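Local coordinates for protein nicking enzyme (Staphylococcus aureus, PDB 4HT4) that probably nicks one strand of plasmid DNA to start conjugative transfer of antibiotic resistance, acting through this N-terminal relaxase domain of a longer protein, at residues Gln45-Ile51 with Asp118-Ile124; Val82-Ile88 with Ala131-Leu137; Ser109-Met115 with Trp168-Trp172. The protein carries 1 engineered substitution. The contacts are given in a common frame with arbitrary orientation. Residues are numbered along the deposited sequence.

Interaction 1: residues Gln45-Ile51 with Asp118-Ile124; sequences QCDYSEI and DLNIHKI. With NI (nickel (II) ion), chain C.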
loop_
_atom_site.group_PDB
_atom_site.type_symbol
_atom_site.label_atom_id
_atom_site.label_comp_id
_atom_site.label_asym_id
_atom_site.label_seq_id
_atom_site.Cartn_x
_atom_site.Cartn_y
_atom_site.Cartn_z
ATOM N N GLN A 45 4.564 1.842 -16.455
ATOM C CA GLN A 45 4.958 0.448 -16.282
ATOM C C GLN A 45 4.449 -0.146 -14.969
ATOM O O GLN A 45 4.435 0.520 -13.933
ATOM C CB GLN A 45 6.478 0.295 -16.400
ATOM C CG GLN A 45 7.279 0.970 -15.295
ATOM C CD GLN A 45 7.559 0.046 -14.126
ATOM O OE1 GLN A 45 7.375 -1.168 -14.219
ATOM N NE2 GLN A 45 8.009 0.617 -13.014
ATOM N N CYS A 46 4.024 -1.404 -15.030
ATOM C CA CYS A 46 3.539 -2.125 -13.861
ATOM C C CYS A 46 3.510 -3.614 -14.169
ATOM O O CYS A 46 2.849 -4.045 -15.113
ATOM C CB CYS A 46 2.140 -1.648 -13.468
ATOM S SG CYS A 46 1.477 -2.441 -11.984
ATOM N N ASP A 47 4.227 -4.399 -13.371
ATOM C CA ASP A 47 4.369 -5.826 -13.640
ATOM C C ASP A 47 3.409 -6.694 -12.826
ATOM O O ASP A 47 3.140 -7.839 -13.191
ATOM C CB ASP A 47 5.818 -6.267 -13.413
ATOM C CG ASP A 47 6.806 -5.452 -14.227
ATOM O OD1 ASP A 47 6.953 -5.726 -15.436
ATOM O OD2 ASP A 47 7.437 -4.540 -13.654
ATOM N N TYR A 48 2.894 -6.150 -11.729
ATOM C CA TYR A 48 1.917 -6.871 -10.921
ATOM C C TYR A 48 1.024 -5.919 -10.132
ATOM O O TYR A 48 1.504 -4.961 -9.526
ATOM C CB TYR A 48 2.614 -7.847 -9.972
ATOM C CG TYR A 48 1.667 -8.769 -9.238
ATOM C CD1 TYR A 48 1.227 -9.949 -9.820
ATOM C CD2 TYR A 48 1.215 -8.461 -7.961
ATOM C CE1 TYR A 48 0.362 -10.797 -9.154
ATOM C CE2 TYR A 48 0.350 -9.304 -7.286
ATOM C CZ TYR A 48 -0.073 -10.469 -7.888
ATOM O OH TYR A 48 -0.934 -11.312 -7.222
ATOM N N SER A 49 -0.277 -6.188 -10.146
ATOM C CA SER A 49 -1.238 -5.377 -9.409
ATOM C C SER A 49 -2.274 -6.249 -8.718
ATOM O O SER A 49 -2.772 -7.216 -9.296
ATOM C CB SER A 49 -1.931 -4.380 -10.339
ATOM O OG SER A 49 -1.020 -3.405 -10.810
ATOM N N GLU A 50 -2.598 -5.898 -7.479
ATOM C CA GLU A 50 -3.598 -6.631 -6.714
ATOM C C GLU A 50 -4.125 -5.787 -5.561
ATOM O O GLU A 50 -3.387 -5.001 -4.966
ATOM C CB GLU A 50 -3.007 -7.936 -6.174
ATOM C CG GLU A 50 -4.017 -8.832 -5.476
ATOM C CD GLU A 50 -3.368 -10.016 -4.789
ATOM O OE1 GLU A 50 -2.124 -10.123 -4.838
ATOM O OE2 GLU A 50 -4.098 -10.837 -4.198
ATOM N N ILE A 51 -5.407 -5.950 -5.254
ATOM C CA ILE A 51 -6.003 -5.311 -4.089
ATOM C C ILE A 51 -6.355 -6.357 -3.038
ATOM O O ILE A 51 -7.130 -7.277 -3.297
ATOM C CB ILE A 51 -7.266 -4.521 -4.449
ATOM C CG1 ILE A 51 -6.923 -3.371 -5.394
ATOM C CG2 ILE A 51 -7.931 -3.988 -3.190
ATOM C CD1 ILE A 51 -8.096 -2.477 -5.698
ATOM N N ASP A 118 -3.622 -1.597 -1.826
ATOM C CA ASP A 118 -3.490 -1.595 -3.275
ATOM C C ASP A 118 -2.035 -1.875 -3.636
ATOM O O ASP A 118 -1.216 -0.957 -3.702
ATOM C CB ASP A 118 -3.925 -0.248 -3.851
ATOM C CG ASP A 118 -4.221 -0.315 -5.338
ATOM O OD1 ASP A 118 -3.696 -1.222 -6.019
ATOM O OD2 ASP A 118 -4.979 0.546 -5.829
ATOM N N LEU A 119 -1.721 -3.145 -3.868
ATOM C CA LEU A 119 -0.348 -3.561 -4.132
ATOM C C LEU A 119 0.023 -3.437 -5.604
ATOM O O LEU A 119 -0.667 -3.963 -6.478
ATOM C CB LEU A 119 -0.128 -5.000 -3.666
ATOM C CG LEU A 119 1.248 -5.597 -3.972
ATOM C CD1 LEU A 119 2.336 -4.863 -3.204
ATOM C CD2 LEU A 119 1.268 -7.083 -3.655
ATOM N N ASN A 120 1.120 -2.735 -5.867
ATOM C CA ASN A 120 1.645 -2.601 -7.220
ATOM C C ASN A 120 3.161 -2.748 -7.239
ATOM O O ASN A 120 3.872 -2.023 -6.542
ATOM C CB ASN A 120 1.243 -1.257 -7.829
ATOM C CG ASN A 120 -0.252 -1.022 -7.786
ATOM O OD1 ASN A 120 -0.750 -0.278 -6.942
ATOM N ND2 ASN A 120 -0.979 -1.664 -8.692
ATOM N N ILE A 121 3.651 -3.686 -8.039
ATOM C CA ILE A 121 5.083 -3.951 -8.115
ATOM C C ILE A 121 5.712 -3.332 -9.359
ATOM O O ILE A 121 5.267 -3.577 -10.481
ATOM C CB ILE A 121 5.373 -5.457 -8.097
ATOM C CG1 ILE A 121 4.763 -6.098 -6.850
ATOM C CG2 ILE A 121 6.870 -5.708 -8.148
ATOM C CD1 ILE A 121 5.008 -7.582 -6.749
ATOM N N HIS A 122 6.755 -2.534 -9.150
ATOM C CA HIS A 122 7.438 -1.855 -10.243
ATOM C C HIS A 122 8.721 -2.556 -10.658
ATOM O O HIS A 122 9.327 -3.278 -9.867
ATOM C CB HIS A 122 7.779 -0.422 -9.848
ATOM C CG HIS A 122 6.613 0.513 -9.874
ATOM N ND1 HIS A 122 6.715 1.839 -9.514
ATOM C CD2 HIS A 122 5.318 0.313 -10.219
ATOM C CE1 HIS A 122 5.532 2.418 -9.643
ATOM N NE2 HIS A 122 4.669 1.512 -10.064
ATOM N N LYS A 123 9.116 -2.305 -11.905
ATOM C CA LYS A 123 10.391 -2.731 -12.493
ATOM C C LYS A 123 11.067 -3.984 -11.929
ATOM O O LYS A 123 12.158 -3.909 -11.362
ATOM C CB LYS A 123 11.388 -1.561 -12.524
ATOM C CG LYS A 123 11.526 -0.805 -11.211
ATOM C CD LYS A 123 12.599 0.268 -11.301
ATOM C CE LYS A 123 12.267 1.311 -12.355
ATOM N NZ LYS A 123 13.310 2.371 -12.421
ATOM N N ILE A 124 10.424 -5.134 -12.102
ATOM C CA ILE A 124 11.089 -6.400 -11.836
ATOM C C ILE A 124 12.066 -6.623 -12.986
ATOM O O ILE A 124 11.994 -5.927 -14.001
ATOM C CB ILE A 124 10.092 -7.569 -11.743
ATOM C CG1 ILE A 124 8.802 -7.122 -11.058
ATOM C CG2 ILE A 124 10.703 -8.741 -10.986
ATOM C CD1 ILE A 124 7.828 -8.251 -10.810
HETATM NI NI NI C . 7.854 3.085 -8.418
HETATM O O HOH W 1 9.310 4.259 -7.820
HETATM O O HOH W 2 6.595 4.374 -9.217
#
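Strands 48-51 and 118-122 run antiparallel, their short axes 172° apart in direction and 4.7 Å apart at closest approach. Glu50 and Leu119 form a hydrogen-bonded pair, with Glu50 N to Leu119 O at 2.9 Å and Leu119 N to Glu50 O at 2.7 Å; Ser49-Asn120 and Ile51-Asp118 are the non-hydrogen-bonded pairs flanking it. Ile121 N adds a bond to Tyr48 O (2.9 Å), and Asp47 N one to Ile121 O (3.2 Å). Beyond the regular pairing, side chains take over: Gln45 OE1 accepts Lys123 N at 3.1 Å, and Asp47 OD2 receives a bond from Ile124 N at 3.4 Å, so these two side chains meet the backbone of the loop that leaves His122, the second only weakly. On the face carrying Tyr48, Glu50 and Leu119, the Tyr48 ring edge meets Leu119 (CE2 to CD2, 4.4 Å), Tyr48 CB lies 4.0 Å from Ile121 CD1, and Tyr48 OH bonds to Glu50 OE1 (2.9 Å); helix 96-108 covers this side. The other face, with Ser49, Ile51 and Asp118, lies against helices 18-26 and 64-74, where Asp118 bonds to Trp68 and Arg64. His122 ND1 binds nickel at 2.0 Å. Strand 48-52 is an outermost strand of the central five-stranded antiparallel sheet, beside the strand that gives one ligand to the three-histidine metal site of a MobA/MobL relaxase.

Interaction 2: residues Val82-Ile88 with Ala131-Leu137; sequences VAREIII and AHLLCTL. With NI (nickel (II) ion), chain C; nucleotides of chain B.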
loop_
_atom_site.group_PDB
_atom_site.type_symbol
_atom_site.label_atom_id
_atom_site.label_comp_id
_atom_site.label_asym_id
_atom_site.label_seq_id
_atom_site.Cartn_x
_atom_site.Cartn_y
_atom_site.Cartn_z
ATOM N N VAL A 82 -5.827 11.171 2.131
ATOM C CA VAL A 82 -6.660 10.127 1.543
ATOM C C VAL A 82 -6.129 8.711 1.764
ATOM O O VAL A 82 -6.910 7.770 1.900
ATOM C CB VAL A 82 -6.903 10.362 0.037
ATOM C CG1 VAL A 82 -7.742 11.610 -0.170
ATOM C CG2 VAL A 82 -5.582 10.469 -0.710
ATOM N N ALA A 83 -4.810 8.561 1.803
ATOM C CA ALA A 83 -4.217 7.236 1.935
ATOM C C ALA A 83 -2.791 7.275 2.471
ATOM O O ALA A 83 -2.198 8.342 2.630
ATOM C CB ALA A 83 -4.257 6.504 0.600
ATOM N N ARG A 84 -2.254 6.092 2.749
ATOM C CA ARG A 84 -0.871 5.943 3.170
ATOM C C ARG A 84 -0.120 5.116 2.141
ATOM O O ARG A 84 -0.551 4.021 1.785
ATOM C CB ARG A 84 -0.801 5.240 4.523
ATOM C CG ARG A 84 0.592 4.756 4.892
ATOM C CD ARG A 84 0.559 3.837 6.102
ATOM N NE ARG A 84 -0.145 4.442 7.229
ATOM C CZ ARG A 84 0.405 5.311 8.072
ATOM N NH1 ARG A 84 1.668 5.682 7.916
ATOM N NH2 ARG A 84 -0.309 5.810 9.070
ATOM N N GLU A 85 1.003 5.636 1.658
ATOM C CA GLU A 85 1.812 4.882 0.711
ATOM C C GLU A 85 3.054 4.304 1.374
ATOM O O GLU A 85 3.834 5.025 1.998
ATOM C CB GLU A 85 2.213 5.742 -0.487
ATOM C CG GLU A 85 2.970 4.962 -1.551
ATOM C CD GLU A 85 3.341 5.808 -2.752
ATOM O OE1 GLU A 85 3.404 7.047 -2.617
ATOM O OE2 GLU A 85 3.571 5.229 -3.835
ATOM N N ILE A 86 3.229 2.996 1.231
ATOM C CA ILE A 86 4.422 2.324 1.720
ATOM C C ILE A 86 5.158 1.672 0.562
ATOM O O ILE A 86 4.631 0.762 -0.081
ATOM C CB ILE A 86 4.080 1.243 2.755
ATOM C CG1 ILE A 86 3.486 1.875 4.013
ATOM C CG2 ILE A 86 5.318 0.435 3.107
ATOM C CD1 ILE A 86 3.132 0.870 5.081
ATOM N N ILE A 87 6.370 2.139 0.286
ATOM C CA ILE A 87 7.185 1.502 -0.739
ATOM C C ILE A 87 8.307 0.696 -0.096
ATOM O O ILE A 87 8.893 1.108 0.907
ATOM C CB ILE A 87 7.742 2.509 -1.776
ATOM C CG1 ILE A 87 8.907 3.318 -1.205
ATOM C CG2 ILE A 87 6.640 3.433 -2.264
ATOM C CD1 ILE A 87 9.620 4.163 -2.239
ATOM N N ILE A 88 8.583 -0.471 -0.664
ATOM C CA ILE A 88 9.602 -1.357 -0.120
ATOM C C ILE A 88 10.544 -1.849 -1.209
ATOM O O ILE A 88 10.121 -2.135 -2.328
ATOM C CB ILE A 88 8.977 -2.572 0.595
ATOM C CG1 ILE A 88 7.965 -3.270 -0.318
ATOM C CG2 ILE A 88 8.313 -2.143 1.892
ATOM C CD1 ILE A 88 7.248 -4.430 0.339
ATOM N N ALA A 131 8.083 -2.157 -4.548
ATOM C CA ALA A 131 6.644 -2.370 -4.495
ATOM C C ALA A 131 5.932 -1.251 -3.748
ATOM O O ALA A 131 6.214 -0.996 -2.577
ATOM C CB ALA A 131 6.335 -3.709 -3.856
ATOM N N HIS A 132 5.005 -0.588 -4.432
ATOM C CA HIS A 132 4.211 0.467 -3.818
ATOM C C HIS A 132 2.978 -0.130 -3.152
ATOM O O HIS A 132 2.324 -1.009 -3.714
ATOM C CB HIS A 132 3.775 1.487 -4.869
ATOM C CG HIS A 132 4.906 2.069 -5.656
ATOM N ND1 HIS A 132 5.353 3.360 -5.473
ATOM C CD2 HIS A 132 5.676 1.540 -6.636
ATOM C CE1 HIS A 132 6.352 3.600 -6.305
ATOM N NE2 HIS A 132 6.566 2.513 -7.024
ATOM N N LEU A 133 2.659 0.348 -1.955
ATOM C CA LEU A 133 1.483 -0.135 -1.240
ATOM C C LEU A 133 0.585 1.011 -0.775
ATOM O O LEU A 133 0.880 1.678 0.217
ATOM C CB LEU A 133 1.886 -1.002 -0.043
ATOM C CG LEU A 133 2.414 -2.413 -0.313
ATOM C CD1 LEU A 133 3.884 -2.399 -0.703
ATOM C CD2 LEU A 133 2.193 -3.296 0.905
ATOM N N LEU A 134 -0.506 1.236 -1.501
ATOM C CA LEU A 134 -1.496 2.233 -1.108
ATOM C C LEU A 134 -2.475 1.646 -0.099
ATOM O O LEU A 134 -3.217 0.713 -0.408
ATOM C CB LEU A 134 -2.257 2.755 -2.326
ATOM C CG LEU A 134 -1.773 4.071 -2.930
ATOM C CD1 LEU A 134 -2.653 4.471 -4.100
ATOM C CD2 LEU A 134 -1.763 5.162 -1.874
ATOM N N CYS A 135 -2.476 2.207 1.105
ATOM C CA CYS A 135 -3.300 1.690 2.189
ATOM C C CYS A 135 -4.312 2.724 2.667
ATOM O O CYS A 135 -4.017 3.918 2.722
ATOM C CB CYS A 135 -2.413 1.259 3.356
ATOM S SG CYS A 135 -1.100 0.105 2.901
ATOM N N THR A 136 -5.508 2.256 3.015
ATOM C CA THR A 136 -6.553 3.133 3.529
ATOM C C THR A 136 -6.202 3.627 4.929
ATOM O O THR A 136 -5.468 2.968 5.664
ATOM C CB THR A 136 -7.918 2.425 3.567
ATOM O OG1 THR A 136 -7.824 1.242 4.370
ATOM C CG2 THR A 136 -8.356 2.046 2.162
ATOM N N LEU A 137 -6.730 4.791 5.292
ATOM C CA LEU A 137 -6.459 5.379 6.598
ATOM C C LEU A 137 -7.603 5.113 7.571
ATOM O O LEU A 137 -7.554 5.523 8.732
ATOM C CB LEU A 137 -6.223 6.883 6.469
ATOM C CG LEU A 137 -5.060 7.343 5.588
ATOM C CD1 LEU A 137 -5.018 8.856 5.521
ATOM C CD2 LEU A 137 -3.749 6.804 6.117
HETATM NI NI NI C . 7.854 3.085 -8.418
ATOM P P DT B 20 8.004 11.990 9.654
ATOM O OP1 DT B 20 8.829 13.217 9.591
ATOM O OP2 DT B 20 7.725 11.218 8.424
ATOM O "O5'" DT B 20 8.662 10.991 10.710
ATOM C "C5'" DT B 20 8.952 11.441 12.023
ATOM C "C4'" DT B 20 8.761 10.308 13.011
ATOM O "O4'" DT B 20 7.386 9.856 12.931
ATOM C "C3'" DT B 20 9.634 9.085 12.752
ATOM O "O3'" DT B 20 10.098 8.532 13.981
ATOM C "C2'" DT B 20 8.685 8.127 12.041
ATOM C "C1'" DT B 20 7.363 8.463 12.718
ATOM N N1 DT B 20 6.172 8.141 11.896
ATOM C C2 DT B 20 5.115 7.487 12.481
ATOM O O2 DT B 20 5.103 7.155 13.650
ATOM N N3 DT B 20 4.062 7.229 11.645
ATOM C C4 DT B 20 3.965 7.557 10.309
ATOM O O4 DT B 20 2.978 7.286 9.635
ATOM C C5 DT B 20 5.106 8.241 9.759
ATOM C C7 DT B 20 5.116 8.648 8.317
ATOM C C6 DT B 20 6.142 8.498 10.567
HETATM O O HOH W 1 9.310 4.259 -7.820
HETATM O O HOH W 2 6.595 4.374 -9.217
#
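Side chains of Arg84-Ile88 and Ala131-Cys135 divide between two faces of a tightly paired antiparallel sheet, with strand axes 4.5 Å apart at their closest. On one face, Glu85 extends with chi1 and chi2 both t, bringing OE2 to 3.1 Å from His132 ND1, from which it accepts a hydrogen bond. The m rotamer of His132, with chi2 near -107°, turns its NE2 to the nickel at 2.0 Å, so the imidazole is held between the carboxylate at ND1 and the metal at NE2. Ile87 CG2 packs 3.5 Å from His132 ND1. His130, Ala131 and His132 form the His-hydrophobic-His signature of HUH relaxases; His130 and His132 join His122 and two waters around the metal, while Ala131 turns to the opposite face. There Ile88, with chi1 p and chi2 t, sets CG1 3.9 Å from Ala131 CB and CD1 4.1 Å from Leu133 CD1, and Ile86 meets Leu133 CB to CB at 4.2 Å. Arg84 and Cys135 form a further hydrogen-bonded pair, Arg84 N to Cys135 O 2.8 Å and Cys135 N to Arg84 O 2.7 Å. At the bulged end, where Val82 and Ala83 both face Val10, Leu137 swings back in an m, t conformation: its CD1 reaches 3.7 Å from Ala83 N and its CD2 3.7 Å from Arg84 CB. Arg84 leaves the sheet through t, t and m torsions, and its NH1 donates to O4 of DT20 of the DNA chain at 2.7 Å while also bonding to Asn7.

Interaction 3: residues Ser109-Met115 with Trp168-Trp172; sequences SLSNEGM and WRKRW. With nucleotides of chain B.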
loop_
_atom_site.group_PDB
_atom_site.type_symbol
_atom_site.label_atom_id
_atom_site.label_comp_id
_atom_site.label_asym_id
_atom_site.label_seq_id
_atom_site.Cartn_x
_atom_site.Cartn_y
_atom_site.Cartn_z
ATOM N N SER A 109 -0.169 -8.893 5.704
ATOM C CA SER A 109 0.044 -8.637 7.122
ATOM C C SER A 109 -0.489 -7.255 7.490
ATOM O O SER A 109 -0.664 -6.942 8.666
ATOM C CB SER A 109 1.527 -8.748 7.477
ATOM O OG SER A 109 2.293 -7.769 6.799
ATOM N N LEU A 110 -0.744 -6.436 6.474
ATOM C CA LEU A 110 -1.330 -5.118 6.680
ATOM C C LEU A 110 -2.850 -5.194 6.612
ATOM O O LEU A 110 -3.551 -4.513 7.360
ATOM C CB LEU A 110 -0.809 -4.127 5.640
ATOM C CG LEU A 110 0.689 -3.832 5.669
ATOM C CD1 LEU A 110 1.052 -2.809 4.607
ATOM C CD2 LEU A 110 1.104 -3.349 7.048
ATOM N N SER A 111 -3.356 -6.033 5.713
ATOM C CA SER A 111 -4.795 -6.223 5.575
ATOM C C SER A 111 -5.349 -7.039 6.737
ATOM O O SER A 111 -6.562 -7.167 6.897
ATOM C CB SER A 111 -5.128 -6.901 4.245
ATOM O OG SER A 111 -4.630 -8.227 4.203
ATOM N N ASN A 112 -4.450 -7.592 7.545
ATOM C CA ASN A 112 -4.836 -8.349 8.727
ATOM C C ASN A 112 -5.041 -7.446 9.936
ATOM O O ASN A 112 -5.364 -7.916 11.026
ATOM C CB ASN A 112 -3.772 -9.400 9.045
ATOM C CG ASN A 112 -4.247 -10.810 8.766
ATOM O OD1 ASN A 112 -4.604 -11.549 9.683
ATOM N ND2 ASN A 112 -4.256 -11.189 7.493
ATOM N N GLU A 113 -4.853 -6.146 9.737
ATOM C CA GLU A 113 -4.890 -5.188 10.844
ATOM C C GLU A 113 -6.088 -4.223 11.066
ATOM O O GLU A 113 -6.166 -3.646 12.149
ATOM C CB GLU A 113 -3.575 -4.397 10.894
ATOM C CG GLU A 113 -2.356 -5.262 11.174
ATOM C CD GLU A 113 -1.089 -4.450 11.344
ATOM O OE1 GLU A 113 -0.073 -4.794 10.704
ATOM O OE2 GLU A 113 -1.106 -3.473 12.123
ATOM N N GLY A 114 -7.009 -4.009 10.116
ATOM C CA GLY A 114 -7.045 -4.592 8.788
ATOM C C GLY A 114 -7.384 -3.560 7.735
ATOM O O GLY A 114 -8.541 -3.169 7.577
HETATM N N MSE A 115 -6.361 -3.119 7.011
HETATM C CA MSE A 115 -6.515 -2.076 6.008
HETATM C C MSE A 115 -6.796 -2.688 4.642
HETATM O O MSE A 115 -6.727 -3.904 4.468
HETATM C CB MSE A 115 -5.238 -1.237 5.939
HETATM C CG MSE A 115 -4.356 -1.378 7.170
HETATM SE SE MSE A 115 -2.544 -0.707 6.923
HETATM C CE MSE A 115 -2.928 1.193 6.895
ATOM N N TRP A 168 6.441 -2.228 11.809
ATOM C CA TRP A 168 6.340 -2.546 10.390
ATOM C C TRP A 168 7.715 -2.654 9.742
ATOM O O TRP A 168 7.926 -3.474 8.848
ATOM C CB TRP A 168 5.495 -1.496 9.668
ATOM C CG TRP A 168 4.021 -1.698 9.834
ATOM C CD1 TRP A 168 3.390 -2.843 10.224
ATOM C CD2 TRP A 168 2.992 -0.726 9.613
ATOM N NE1 TRP A 168 2.032 -2.645 10.257
ATOM C CE2 TRP A 168 1.762 -1.356 9.887
ATOM C CE3 TRP A 168 2.993 0.611 9.210
ATOM C CZ2 TRP A 168 0.545 -0.690 9.772
ATOM C CZ3 TRP A 168 1.784 1.268 9.098
ATOM C CH2 TRP A 168 0.577 0.617 9.377
ATOM N N ARG A 169 8.645 -1.819 10.194
ATOM C CA ARG A 169 10.012 -1.854 9.692
ATOM C C ARG A 169 10.677 -3.182 10.028
ATOM O O ARG A 169 11.330 -3.792 9.182
ATOM C CB ARG A 169 10.831 -0.703 10.276
ATOM C CG ARG A 169 10.389 0.675 9.821
ATOM C CD ARG A 169 11.358 1.733 10.312
ATOM N NE ARG A 169 12.735 1.377 9.986
ATOM C CZ ARG A 169 13.346 1.718 8.856
ATOM N NH1 ARG A 169 12.705 2.432 7.939
ATOM N NH2 ARG A 169 14.600 1.345 8.643
ATOM N N LYS A 170 10.506 -3.625 11.270
ATOM C CA LYS A 170 11.092 -4.883 11.719
ATOM C C LYS A 170 10.381 -6.073 11.086
ATOM O O LYS A 170 10.988 -7.119 10.856
ATOM C CB LYS A 170 11.038 -4.988 13.243
ATOM N N ARG A 171 9.092 -5.907 10.806
ATOM C CA ARG A 171 8.310 -6.965 10.180
ATOM C C ARG A 171 8.776 -7.210 8.752
ATOM O O ARG A 171 8.875 -8.355 8.312
ATOM C CB ARG A 171 6.824 -6.612 10.183
ATOM C CG ARG A 171 5.940 -7.689 9.576
ATOM C CD ARG A 171 4.508 -7.214 9.430
ATOM N NE ARG A 171 3.927 -6.822 10.709
ATOM C CZ ARG A 171 2.682 -6.385 10.859
ATOM N NH1 ARG A 171 1.882 -6.285 9.805
ATOM N NH2 ARG A 171 2.233 -6.049 12.061
ATOM N N TRP A 172 9.062 -6.130 8.032
ATOM C CA TRP A 172 9.528 -6.234 6.654
ATOM C C TRP A 172 10.910 -6.870 6.588
ATOM O O TRP A 172 11.241 -7.559 5.625
ATOM C CB TRP A 172 9.532 -4.862 5.973
ATOM C CG TRP A 172 10.169 -4.873 4.619
ATOM C CD1 TRP A 172 11.223 -4.111 4.207
ATOM C CD2 TRP A 172 9.810 -5.697 3.502
ATOM N NE1 TRP A 172 11.536 -4.400 2.902
ATOM C CE2 TRP A 172 10.683 -5.373 2.447
ATOM C CE3 TRP A 172 8.832 -6.675 3.290
ATOM C CZ2 TRP A 172 10.611 -5.988 1.201
ATOM C CZ3 TRP A 172 8.761 -7.284 2.053
ATOM C CH2 TRP A 172 9.646 -6.940 1.024
ATOM P P DA B 21 11.675 8.426 14.276
ATOM O OP1 DA B 21 11.883 8.759 15.701
ATOM O OP2 DA B 21 12.387 9.196 13.231
ATOM O "O5'" DA B 21 12.013 6.874 14.062
ATOM C "C5'" DA B 21 11.619 6.222 12.865
ATOM C "C4'" DA B 21 12.621 5.182 12.402
ATOM O "O4'" DA B 21 12.304 4.836 11.035
ATOM C "C3'" DA B 21 14.062 5.647 12.307
ATOM O "O3'" DA B 21 14.909 4.511 12.201
ATOM C "C2'" DA B 21 14.032 6.459 11.015
ATOM C "C1'" DA B 21 12.988 5.725 10.173
ATOM N N9 DA B 21 12.018 6.622 9.550
ATOM C C8 DA B 21 11.742 7.910 9.911
ATOM N N7 DA B 21 10.826 8.477 9.166
ATOM C C5 DA B 21 10.477 7.494 8.253
ATOM C C6 DA B 21 9.557 7.460 7.187
ATOM N N6 DA B 21 8.782 8.497 6.852
ATOM N N1 DA B 21 9.463 6.315 6.479
ATOM C C2 DA B 21 10.238 5.277 6.816
ATOM N N3 DA B 21 11.137 5.192 7.795
ATOM C C4 DA B 21 11.205 6.344 8.478
ATOM P P DA B 22 16.503 4.693 12.108
ATOM O OP1 DA B 22 17.116 3.410 12.511
ATOM O OP2 DA B 22 16.866 5.942 12.814
ATOM O "O5'" DA B 22 16.773 4.908 10.547
ATOM C "C5'" DA B 22 16.339 3.897 9.657
ATOM C "C4'" DA B 22 16.500 4.307 8.205
ATOM O "O4'" DA B 22 15.296 4.948 7.710
ATOM C "C3'" DA B 22 17.646 5.274 7.907
ATOM O "O3'" DA B 22 18.587 4.616 7.060
ATOM C "C2'" DA B 22 16.952 6.439 7.198
ATOM C "C1'" DA B 22 15.725 5.739 6.627
ATOM N N9 DA B 22 14.632 6.586 6.133
ATOM C C8 DA B 22 13.882 6.329 5.019
ATOM N N7 DA B 22 12.962 7.226 4.769
ATOM C C5 DA B 22 13.112 8.146 5.790
ATOM C C6 DA B 22 12.430 9.340 6.092
ATOM N N6 DA B 22 11.424 9.812 5.349
ATOM N N1 DA B 22 12.824 10.027 7.185
ATOM C C2 DA B 22 13.834 9.544 7.918
ATOM N N3 DA B 22 14.548 8.435 7.734
ATOM C C4 DA B 22 14.137 7.770 6.642
#
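A turn between helix 96-108 and strand 117-122 docks here against the long helix 162-182, around a buried tryptophan and a shared carboxylate oxygen. Leu110 to Glu113 form a type I beta turn, and Glu113 OE1 accepts Trp168 NE1 at 3.0 Å and Arg171 NH1 and NH2 at 2.6 and 3.0 Å, the latter two within a salt bridge. Trp168 and Arg171, three residues apart, lie on one side of the helix and can thus share this acceptor; Lys164 pairs with Glu113 OE2. Arg171 NH1 makes a weak bond to Ser109 O (2.9 Å). Leu110 CD2 sits over the Trp168 five-membered ring, 3.7 Å from its centroid, in a CH-pi contact. Met115, present as selenomethionine, adds an oblique Met-aromatic contact, its SE 4.2 Å from Trp168 CH2. Arg169 leads away from the turn to the DNA, NH1 lying 3.2 Å from N3 of DA21 of chain B. The contact is helix-to-loop packing over the relaxase sheet face that carries Ile86 and Leu133, opposite His132.

Interactions 1 and 2 occupy neighbouring parts of one sheet, their centres about 12 Å apart. Strands 117-122 and 130-136 join them through the probable hydrogen bonds Asp118 N to Leu134 O (2.7 Å) and Asn120 O to His132 N (2.8 Å), and both contacts supply ligands to the same nickel. Interaction 3 lies about 11 Å from the centre of interaction 2, on the sheet face opposite His132: Leu110 CD1 packs 3.9 Å from Leu133 CD2, and Trp172 CH2 3.5 Å from Ile88 CD1. Its centre is about 18 Å from that of interaction 1. Arg84 of interaction 2 and Arg169, on the helix segment of interaction 3, reach consecutive nucleotides of chain B, DT20 and then DA21 and DA22.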